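Local coordinates for 4-oxalocrotonate decarboxylase NahK (Pseudomonas putida, PDB 5D2K), which catalyses the metal-assisted decarboxylation of (3E)-2-oxohex-3-enedioate to 2-oxopent-4-enoate and carbon dioxide, a step in naphthalene degradation, at residues N7-R12 / E41-D46; E13-L18 / Y48-E53; K107-K112 / D150-N155. The protein carries 1 engineered substitution. All coordinates share one frame; numbering follows the deposited sequence. Where two conformers were deposited one is given.

Contact 1 (N7-R12 / E41-D46)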
loop_
_atom_site.group_PDB
_atom_site.type_symbol
_atom_site.label_atom_id
_atom_site.label_comp_id
_atom_site.label_asym_id
_atom_site.label_seq_id
_atom_site.Cartn_x
_atom_site.Cartn_y
_atom_site.Cartn_z
ATOM N N ASN A 7 -17.075 -14.744 13.264
ATOM C CA ASN A 7 -15.880 -14.566 12.447
ATOM C C ASN A 7 -14.792 -13.768 13.170
ATOM O O ASN A 7 -13.815 -13.344 12.556
ATOM C CB ASN A 7 -16.238 -13.886 11.123
ATOM C CG ASN A 7 -17.095 -12.650 11.315
ATOM O OD1 ASN A 7 -17.290 -12.181 12.441
ATOM N ND2 ASN A 7 -17.613 -12.111 10.213
ATOM N N ARG A 8 -14.973 -13.571 14.472
ATOM C CA ARG A 8 -13.980 -12.904 15.312
ATOM C C ARG A 8 -13.590 -13.778 16.496
ATOM O O ARG A 8 -14.430 -14.506 17.033
ATOM C CB ARG A 8 -14.516 -11.561 15.803
ATOM C CG ARG A 8 -14.547 -10.488 14.718
ATOM C CD ARG A 8 -15.295 -9.244 15.177
ATOM N NE ARG A 8 -15.029 -8.109 14.289
ATOM C CZ ARG A 8 -15.709 -7.848 13.180
ATOM N NH1 ARG A 8 -16.707 -8.641 12.801
ATOM N NH2 ARG A 8 -15.387 -6.791 12.440
ATOM N N THR A 9 -12.325 -13.713 16.910
ATOM C CA THR A 9 -11.874 -14.494 18.067
ATOM C C THR A 9 -11.213 -13.642 19.152
ATOM O O THR A 9 -11.038 -14.097 20.285
ATOM C CB THR A 9 -10.875 -15.616 17.666
ATOM O OG1 THR A 9 -9.645 -15.046 17.196
ATOM C CG2 THR A 9 -11.469 -16.522 16.598
ATOM N N LEU A 10 -10.835 -12.413 18.815
ATOM C CA LEU A 10 -10.214 -11.531 19.796
ATOM C C LEU A 10 -11.241 -10.866 20.706
ATOM O O LEU A 10 -12.374 -10.590 20.296
ATOM C CB LEU A 10 -9.390 -10.443 19.099
ATOM C CG LEU A 10 -8.183 -10.873 18.267
ATOM C CD1 LEU A 10 -7.558 -9.642 17.617
ATOM C CD2 LEU A 10 -7.152 -11.627 19.110
ATOM N N THR A 11 -10.841 -10.610 21.947
ATOM C CA THR A 11 -11.609 -9.740 22.825
ATOM C C THR A 11 -11.323 -8.293 22.427
ATOM O O THR A 11 -10.305 -8.025 21.778
ATOM C CB THR A 11 -11.243 -9.934 24.302
ATOM O OG1 THR A 11 -9.894 -9.507 24.525
ATOM C CG2 THR A 11 -11.376 -11.398 24.711
ATOM N N ARG A 12 -12.200 -7.369 22.820
ATOM C CA ARG A 12 -11.970 -5.952 22.534
ATOM C C ARG A 12 -10.661 -5.470 23.160
ATOM O O ARG A 12 -9.887 -4.747 22.525
ATOM C CB ARG A 12 -13.137 -5.087 23.023
ATOM C CG ARG A 12 -12.848 -3.604 22.875
ATOM C CD ARG A 12 -14.039 -2.708 23.158
ATOM N NE ARG A 12 -13.599 -1.318 23.143
ATOM C CZ ARG A 12 -13.453 -0.598 22.037
ATOM N NH1 ARG A 12 -13.737 -1.134 20.858
ATOM N NH2 ARG A 12 -13.028 0.655 22.109
ATOM N N GLU A 41 -5.682 -18.444 16.254
ATOM C CA GLU A 41 -7.045 -18.497 15.728
ATOM C C GLU A 41 -7.509 -17.170 15.139
ATOM O O GLU A 41 -8.634 -17.058 14.664
ATOM C CB GLU A 41 -8.022 -18.927 16.822
ATOM C CG GLU A 41 -7.642 -20.240 17.506
ATOM C CD GLU A 41 -7.460 -21.371 16.521
ATOM O OE1 GLU A 41 -8.368 -21.580 15.688
ATOM O OE2 GLU A 41 -6.407 -22.047 16.572
ATOM N N MET A 42 -6.636 -16.171 15.177
ATOM C CA MET A 42 -6.947 -14.848 14.648
ATOM C C MET A 42 -7.477 -14.914 13.221
ATOM O O MET A 42 -6.923 -15.622 12.375
ATOM C CB MET A 42 -5.689 -13.984 14.704
ATOM C CG MET A 42 -5.920 -12.521 14.598
ATOM S SD MET A 42 -4.423 -11.693 15.173
ATOM C CE MET A 42 -4.685 -10.094 14.422
ATOM N N THR A 43 -8.559 -14.181 12.965
ATOM C CA THR A 43 -9.193 -14.161 11.649
ATOM C C THR A 43 -8.872 -12.882 10.892
ATOM O O THR A 43 -8.314 -11.946 11.457
ATOM C CB THR A 43 -10.710 -14.260 11.754
ATOM O OG1 THR A 43 -11.222 -13.079 12.387
ATOM C CG2 THR A 43 -11.110 -15.494 12.568
ATOM N N PHE A 44 -9.264 -12.827 9.623
ATOM C CA PHE A 44 -9.095 -11.589 8.869
ATOM C C PHE A 44 -9.917 -10.454 9.482
ATOM O O PHE A 44 -9.467 -9.300 9.514
ATOM C CB PHE A 44 -9.476 -11.787 7.399
ATOM C CG PHE A 44 -8.361 -12.330 6.552
ATOM C CD1 PHE A 44 -7.283 -11.529 6.205
ATOM C CD2 PHE A 44 -8.391 -13.639 6.092
ATOM C CE1 PHE A 44 -6.252 -12.021 5.426
ATOM C CE2 PHE A 44 -7.361 -14.139 5.312
ATOM C CZ PHE A 44 -6.289 -13.327 4.977
ATOM N N ALA A 45 -11.122 -10.753 9.966
ATOM C CA ALA A 45 -11.926 -9.725 10.611
ATOM C C ALA A 45 -11.228 -9.199 11.874
ATOM O O ALA A 45 -11.220 -7.990 12.112
ATOM C CB ALA A 45 -13.327 -10.253 10.936
ATOM N N ASP A 46 -10.632 -10.097 12.666
ATOM C CA ASP A 46 -9.781 -9.698 13.801
ATOM C C ASP A 46 -8.665 -8.751 13.355
ATOM O O ASP A 46 -8.427 -7.707 13.962
ATOM C CB ASP A 46 -9.124 -10.913 14.469
ATOM C CG ASP A 46 -10.084 -11.759 15.290
ATOM O OD1 ASP A 46 -11.000 -11.220 15.946
ATOM O OD2 ASP A 46 -9.872 -12.989 15.290
HETATM O O HOH W 1 -12.968 -13.174 9.536
#

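Contact 2 (E13-L18 / Y48-E53)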
loop_
_atom_site.group_PDB
_atom_site.type_symbol
_atom_site.label_atom_id
_atom_site.label_comp_id
_atom_site.label_asym_id
_atom_site.label_seq_id
_atom_site.Cartn_x
_atom_site.Cartn_y
_atom_site.Cartn_z
ATOM N N GLU A 13 -10.406 -5.884 24.398
ATOM C CA GLU A 13 -9.160 -5.556 25.077
ATOM C C GLU A 13 -7.939 -5.982 24.257
ATOM O O GLU A 13 -6.953 -5.241 24.169
ATOM C CB GLU A 13 -9.118 -6.218 26.458
ATOM C CG GLU A 13 -7.849 -5.931 27.233
ATOM C CD GLU A 13 -7.304 -7.160 27.932
ATOM O OE1 GLU A 13 -6.829 -8.082 27.232
ATOM O OE2 GLU A 13 -7.355 -7.202 29.180
ATOM N N GLN A 14 -8.008 -7.168 23.651
ATOM C CA GLN A 14 -6.893 -7.665 22.842
ATOM C C GLN A 14 -6.716 -6.849 21.556
ATOM O O GLN A 14 -5.594 -6.567 21.141
ATOM C CB GLN A 14 -7.090 -9.142 22.509
ATOM C CG GLN A 14 -6.855 -10.043 23.729
ATOM C CD GLN A 14 -7.423 -11.435 23.567
ATOM O OE1 GLN A 14 -8.163 -11.725 22.626
ATOM N NE2 GLN A 14 -7.080 -12.313 24.503
ATOM N N VAL A 15 -7.819 -6.485 20.918
ATOM C CA VAL A 15 -7.732 -5.614 19.737
ATOM C C VAL A 15 -7.006 -4.307 20.076
ATOM O O VAL A 15 -6.077 -3.897 19.372
ATOM C CB VAL A 15 -9.133 -5.284 19.163
ATOM C CG1 VAL A 15 -9.018 -4.250 18.044
ATOM C CG2 VAL A 15 -9.793 -6.529 18.633
ATOM N N LEU A 16 -7.418 -3.658 21.161
ATOM C CA LEU A 16 -6.812 -2.384 21.547
ATOM C C LEU A 16 -5.336 -2.541 21.888
ATOM O O LEU A 16 -4.511 -1.733 21.474
ATOM C CB LEU A 16 -7.558 -1.767 22.734
ATOM C CG LEU A 16 -9.065 -1.569 22.543
ATOM C CD1 LEU A 16 -9.668 -0.853 23.746
ATOM C CD2 LEU A 16 -9.398 -0.832 21.259
ATOM N N ALA A 17 -5.000 -3.596 22.627
ATOM C CA ALA A 17 -3.620 -3.808 23.038
ATOM C C ALA A 17 -2.720 -4.269 21.882
ATOM O O ALA A 17 -1.544 -3.869 21.804
ATOM C CB ALA A 17 -3.581 -4.820 24.189
ATOM N N LEU A 18 -3.257 -5.093 20.983
ATOM C CA LEU A 18 -2.482 -5.533 19.820
ATOM C C LEU A 18 -2.187 -4.339 18.924
ATOM O O LEU A 18 -1.087 -4.220 18.372
ATOM C CB LEU A 18 -3.213 -6.619 19.029
ATOM C CG LEU A 18 -3.021 -8.042 19.548
ATOM C CD1 LEU A 18 -3.996 -8.999 18.885
ATOM C CD2 LEU A 18 -1.584 -8.468 19.262
ATOM N N TYR A 48 -8.340 -6.946 10.593
ATOM C CA TYR A 48 -8.774 -5.638 10.121
ATOM C C TYR A 48 -9.269 -4.777 11.292
ATOM O O TYR A 48 -9.098 -3.558 11.265
ATOM C CB TYR A 48 -9.844 -5.764 9.027
ATOM C CG TYR A 48 -9.246 -5.958 7.637
ATOM C CD1 TYR A 48 -8.543 -4.926 7.003
ATOM C CD2 TYR A 48 -9.359 -7.173 6.968
ATOM C CE1 TYR A 48 -7.986 -5.101 5.733
ATOM C CE2 TYR A 48 -8.810 -7.355 5.697
ATOM C CZ TYR A 48 -8.125 -6.314 5.089
ATOM O OH TYR A 48 -7.564 -6.487 3.838
ATOM N N ASP A 49 -9.839 -5.401 12.329
ATOM C CA ASP A 49 -10.192 -4.666 13.547
ATOM C C ASP A 49 -8.946 -3.999 14.126
ATOM O O ASP A 49 -8.971 -2.827 14.518
ATOM C CB ASP A 49 -10.802 -5.587 14.624
ATOM C CG ASP A 49 -12.248 -5.976 14.341
ATOM O OD1 ASP A 49 -12.883 -5.424 13.419
ATOM O OD2 ASP A 49 -12.762 -6.848 15.080
ATOM N N VAL A 50 -7.856 -4.763 14.184
ATOM C CA VAL A 50 -6.609 -4.224 14.698
ATOM C C VAL A 50 -6.099 -3.088 13.800
ATOM O O VAL A 50 -5.718 -2.033 14.302
ATOM C CB VAL A 50 -5.543 -5.328 14.845
ATOM C CG1 VAL A 50 -4.171 -4.739 15.170
ATOM C CG2 VAL A 50 -5.963 -6.325 15.923
ATOM N N GLN A 51 -6.112 -3.297 12.484
ATOM C CA GLN A 51 -5.662 -2.263 11.557
ATOM C C GLN A 51 -6.455 -0.965 11.699
ATOM O O GLN A 51 -5.873 0.131 11.741
ATOM C CB GLN A 51 -5.758 -2.746 10.105
ATOM C CG GLN A 51 -5.135 -1.735 9.129
ATOM C CD GLN A 51 -5.445 -2.042 7.680
ATOM O OE1 GLN A 51 -6.188 -1.305 7.024
ATOM N NE2 GLN A 51 -4.856 -3.115 7.160
ATOM N N TRP A 52 -7.784 -1.075 11.769
ATOM C CA TRP A 52 -8.601 0.124 11.878
ATOM C C TRP A 52 -8.436 0.791 13.248
ATOM O O TRP A 52 -8.622 2.001 13.380
ATOM C CB TRP A 52 -10.080 -0.187 11.601
ATOM C CG TRP A 52 -10.415 -0.343 10.135
ATOM C CD1 TRP A 52 -10.276 -1.469 9.386
ATOM C CD2 TRP A 52 -10.960 0.661 9.257
ATOM N NE1 TRP A 52 -10.700 -1.238 8.094
ATOM C CE2 TRP A 52 -11.118 0.064 7.989
ATOM C CE3 TRP A 52 -11.318 2.007 9.421
ATOM C CZ2 TRP A 52 -11.627 0.762 6.886
ATOM C CZ3 TRP A 52 -11.829 2.702 8.325
ATOM C CH2 TRP A 52 -11.972 2.076 7.074
ATOM N N GLU A 53 -8.059 0.018 14.267
ATOM C CA GLU A 53 -7.761 0.620 15.559
ATOM C C GLU A 53 -6.441 1.387 15.494
ATOM O O GLU A 53 -6.317 2.444 16.101
ATOM C CB GLU A 53 -7.734 -0.437 16.668
ATOM C CG GLU A 53 -7.246 0.054 18.031
ATOM C CD GLU A 53 -8.027 1.201 18.651
ATOM O OE1 GLU A 53 -9.162 1.521 18.214
ATOM O OE2 GLU A 53 -7.482 1.788 19.619
HETATM O O HOH W 2 -5.348 1.000 21.081
#

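Contact 3 (K107-K112 / D150-N155)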
loop_
_atom_site.group_PDB
_atom_site.type_symbol
_atom_site.label_atom_id
_atom_site.label_comp_id
_atom_site.label_asym_id
_atom_site.label_seq_id
_atom_site.Cartn_x
_atom_site.Cartn_y
_atom_site.Cartn_z
ATOM N N LYS A 107 14.717 5.471 10.315
ATOM C CA LYS A 107 13.350 5.376 10.815
ATOM C C LYS A 107 12.655 4.135 10.263
ATOM O O LYS A 107 11.451 3.946 10.460
ATOM C CB LYS A 107 12.559 6.631 10.439
ATOM C CG LYS A 107 13.167 7.920 10.967
ATOM C CD LYS A 107 12.243 9.105 10.729
ATOM C CE LYS A 107 12.710 10.330 11.505
ATOM N NZ LYS A 107 12.673 10.095 12.983
ATOM N N LEU A 108 13.423 3.311 9.558
ATOM C CA LEU A 108 12.902 2.131 8.881
ATOM C C LEU A 108 13.652 0.879 9.328
ATOM O O LEU A 108 14.795 0.956 9.788
ATOM C CB LEU A 108 13.003 2.312 7.364
ATOM C CG LEU A 108 12.342 3.582 6.829
ATOM C CD1 LEU A 108 12.485 3.644 5.308
ATOM C CD2 LEU A 108 10.857 3.648 7.237
ATOM N N ILE A 109 13.006 -0.272 9.189
ATOM C CA ILE A 109 13.537 -1.525 9.724
ATOM C C ILE A 109 14.308 -2.304 8.662
ATOM O O ILE A 109 15.495 -2.616 8.838
ATOM C CB ILE A 109 12.399 -2.394 10.287
ATOM C CG1 ILE A 109 11.701 -1.666 11.441
ATOM C CG2 ILE A 109 12.933 -3.740 10.763
ATOM C CD1 ILE A 109 10.305 -2.186 11.743
ATOM N N HIS A 110 13.635 -2.615 7.555
ATOM C CA HIS A 110 14.243 -3.339 6.436
ATOM C C HIS A 110 13.446 -3.041 5.164
ATOM O O HIS A 110 12.754 -3.919 4.623
ATOM C CB HIS A 110 14.311 -4.856 6.704
ATOM C CG HIS A 110 13.088 -5.433 7.359
ATOM N ND1 HIS A 110 13.128 -6.592 8.108
ATOM C CD2 HIS A 110 11.793 -5.025 7.374
ATOM C CE1 HIS A 110 11.917 -6.873 8.554
ATOM N NE2 HIS A 110 11.091 -5.933 8.128
ATOM N N PRO A 111 13.538 -1.795 4.687
ATOM C CA PRO A 111 12.623 -1.292 3.658
ATOM C C PRO A 111 12.887 -1.800 2.247
ATOM O O PRO A 111 14.019 -2.129 1.877
ATOM C CB PRO A 111 12.848 0.222 3.712
ATOM C CG PRO A 111 14.277 0.356 4.145
ATOM C CD PRO A 111 14.440 -0.734 5.173
ATOM N N LYS A 112 11.799 -1.865 1.484
ATOM C CA LYS A 112 11.821 -2.208 0.068
ATOM C C LYS A 112 10.977 -1.195 -0.687
ATOM O O LYS A 112 10.062 -0.609 -0.106
ATOM C CB LYS A 112 11.251 -3.605 -0.189
ATOM C CG LYS A 112 11.932 -4.753 0.531
ATOM C CD LYS A 112 11.237 -6.061 0.154
ATOM C CE LYS A 112 11.728 -7.226 1.000
ATOM N NZ LYS A 112 13.174 -7.483 0.786
ATOM N N ASP A 150 7.661 -1.820 4.536
ATOM C CA ASP A 150 8.571 -2.119 5.636
ATOM C C ASP A 150 7.823 -2.909 6.694
ATOM O O ASP A 150 7.364 -2.357 7.700
ATOM C CB ASP A 150 9.147 -0.811 6.205
ATOM C CG ASP A 150 10.328 -1.034 7.127
ATOM O OD1 ASP A 150 11.085 -1.992 6.896
ATOM O OD2 ASP A 150 10.505 -0.244 8.079
ATOM N N SER A 151 7.679 -4.211 6.465
ATOM C CA SER A 151 6.955 -5.054 7.410
ATOM C C SER A 151 7.586 -4.983 8.787
ATOM O O SER A 151 8.809 -5.038 8.911
ATOM C CB SER A 151 6.937 -6.503 6.928
ATOM O OG SER A 151 6.307 -7.347 7.889
ATOM N N ARG A 152 6.757 -4.862 9.813
ATOM C CA ARG A 152 7.284 -4.860 11.172
ATOM C C ARG A 152 7.581 -6.287 11.663
ATOM O O ARG A 152 8.041 -6.462 12.782
ATOM C CB ARG A 152 6.314 -4.132 12.120
ATOM C CG ARG A 152 6.600 -2.616 12.254
ATOM C CD ARG A 152 6.599 -1.867 10.898
ATOM N NE ARG A 152 5.278 -1.908 10.268
ATOM C CZ ARG A 152 4.846 -1.042 9.354
ATOM N NH1 ARG A 152 3.617 -1.185 8.848
ATOM N NH2 ARG A 152 5.612 -0.028 8.948
ATOM N N TYR A 153 7.348 -7.299 10.829
ATOM C CA TYR A 153 7.675 -8.671 11.224
ATOM C C TYR A 153 9.068 -9.049 10.771
ATOM O O TYR A 153 9.513 -8.639 9.703
ATOM C CB TYR A 153 6.636 -9.655 10.675
ATOM C CG TYR A 153 5.258 -9.311 11.169
ATOM C CD1 TYR A 153 4.947 -9.376 12.520
ATOM C CD2 TYR A 153 4.281 -8.882 10.284
ATOM C CE1 TYR A 153 3.687 -9.036 12.979
ATOM C CE2 TYR A 153 3.025 -8.535 10.723
ATOM C CZ TYR A 153 2.732 -8.617 12.070
ATOM O OH TYR A 153 1.472 -8.273 12.480
ATOM N N GLU A 154 9.754 -9.822 11.614
ATOM C CA GLU A 154 11.150 -10.174 11.388
ATOM C C GLU A 154 11.343 -10.887 10.061
ATOM O O GLU A 154 10.518 -11.712 9.663
ATOM C CB GLU A 154 11.683 -11.051 12.530
ATOM C CG GLU A 154 13.121 -11.510 12.320
ATOM C CD GLU A 154 13.722 -12.158 13.547
ATOM O OE1 GLU A 154 12.991 -12.337 14.543
ATOM O OE2 GLU A 154 14.928 -12.484 13.513
ATOM N N ASN A 155 12.440 -10.536 9.391
ATOM C CA ASN A 155 12.831 -11.089 8.098
ATOM C C ASN A 155 11.791 -10.866 7.011
ATOM O O ASN A 155 11.753 -11.606 6.025
ATOM C CB ASN A 155 13.141 -12.581 8.225
ATOM C CG ASN A 155 14.611 -12.847 8.490
ATOM O OD1 ASN A 155 15.054 -12.870 9.641
ATOM N ND2 ASN A 155 15.379 -13.038 7.421
#

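Contact 1 (N7-R12 / E41-D46)
The carboxylate of Asp46 is gripped by Thr9 and Leu10, which between them supply three donor groups. Thr9 N sits astride the two oxygens, 3.0 Å from Asp46 OD1 and 3.0 Å from Asp46 OD2, and its single N-H is shared between their syn lone pairs. Thr9 OG1 makes a second, shorter bond to Asp46 OD2 (2.8 Å), arriving on the syn side but 30° out of the carboxylate plane. This hydroxyl stands between its own backbone N and carbonyl carbon (chi1 67°), which brings it close to the N-H and lets both serve one acceptor. Leu10 N takes another route, meeting Asp46 OD1 from above the plane, 45° out of it, in a nearly straight bond of 3.1 Å. From within its own segment, Thr43 N donates to Asp46 OD2 on the anti side, while Asp46 N donates back to Thr43 OG1. This reciprocal pair is a capping box with Thr43 at the N-cap of helix 44-60, so one carboxylate both closes the first turn of the helix and fastens the N-terminal loop across it. An alanine in place of Asp46 would probably leave the Thr9 amide and hydroxyl and the amides of Leu10 and Thr43 without this acceptor, and residues 9-10 less firmly held to the helix start. The cap hydroxyl also works across the contact, Thr43 OG1 donating to Asn7 O at 2.6 Å, and a water links Asn7 O to Ala45 N. Leu10 CD1 lies 3.7 Å from Asp46 CB, while Leu10 CG sits against the carboxylate carbon. Ala45 CB lies over the centre of one face of the Arg8 guanidinium, whose NE forms a salt bridge with Asp49.

Contact 2 (E13-L18 / Y48-E53)
Leu16 CD2 rests on one face of the Glu53 carboxylate, almost directly above its carbon, 3.6 Å from Glu53 CD. Within its own helix, the Trp52 ring has Tyr48 C at its edge and in its plane, and the Tyr48 ring stacks with that of Tyr88. The setting is a packed helix pair, helix 12-27 against helix 44-60, whose short segments approach to 8.7 Å between axes and cross at -53°. Val15 is at the middle. Its CG1, anti to the backbone N (chi1 173°), is directed at the backbone of the facing helix and comes within 3.8 Å of Asp49 O, with Asp49 CB and Val50 CG2 farther along the same surface. Val50 CG2 also meets Leu18 CB at 4.2 Å, continuing the apolar seam. No direct hydrogen bond crosses between the segments, and the acids at the seam find partners beyond it: besides Arg8, Asp49 forms a salt bridge with Arg227, and Glu53 OE2 one with Arg56. A single water spans the two helices, donating to Leu16 O at 2.9 Å and to Glu53 OE2 at 2.7 Å.

Contact 3 (K107-K112 / D150-N155)
Two loops at the ends of neighbouring antiparallel strands meet here, one leading into strand 112-121 and the other leaving strand 139-149, the strands that carry the magnesium ligands Glu114, Glu116 and Glu147 in this fumarylacetoacetate hydrolase-type domain. The side chain of Ser151 lies about 5 Å from the bound 2-oxoadipate. Asp150 reaches across with its CG anti to the backbone N (chi1 -167°) and takes the N-H groups of two successive residues. Ile109 N bonds to Asp150 OD2 at 2.7 Å on the syn side, and His110 N bonds to the syn lone pair of Asp150 OD1, also at 2.7 Å. The His110 ring stands nearly perpendicular to the carboxylate, their planes 86° apart, and directs NE2 to Ser151 O at 2.6 Å. At the same ring edge, His110 CE1 comes within 3.2 Å of Tyr153 O, while Ile109 CG2 covers the centre of one face. Ile109 CD1 packs crosswise on the aliphatic part of Arg152, 3.8 Å from Arg152 CG; the guanidinium of Arg152 is engaged by Asp166 in a salt bridge. Ser151 OG accepts from Tyr153 N, forming an ST turn. Because Ser151 O can only accept, NE2 must bear a hydrogen, and with both oxygens of the buried Asp150 supplied by backbone donors, all three polar bonds across the contact run one way, from donors of 107-112 to acceptors of 150-155.

From the N terminus, the chain enters contact 1 at 7-12 and contact 2 at 13-18, runs through helices 12-27 and 35-38, then returns to both at 41-46 and 48-53. Their segments alternate, so the two closures cross, and both use helix 44-60. They touch directly: the Arg8-Asp49 salt bridge joins them, and Leu10 packs on Val15, Leu18 and Val50. Contact 3 follows in series, closing a mostly beta excursion of 37 residues between 107-112 and 150-155. Its centre is about 20 Å from that of contact 2, without touching it. Contacts 1 and 2 thus bind the N-terminal helices together, whereas contact 3 joins loops of the sheet domain.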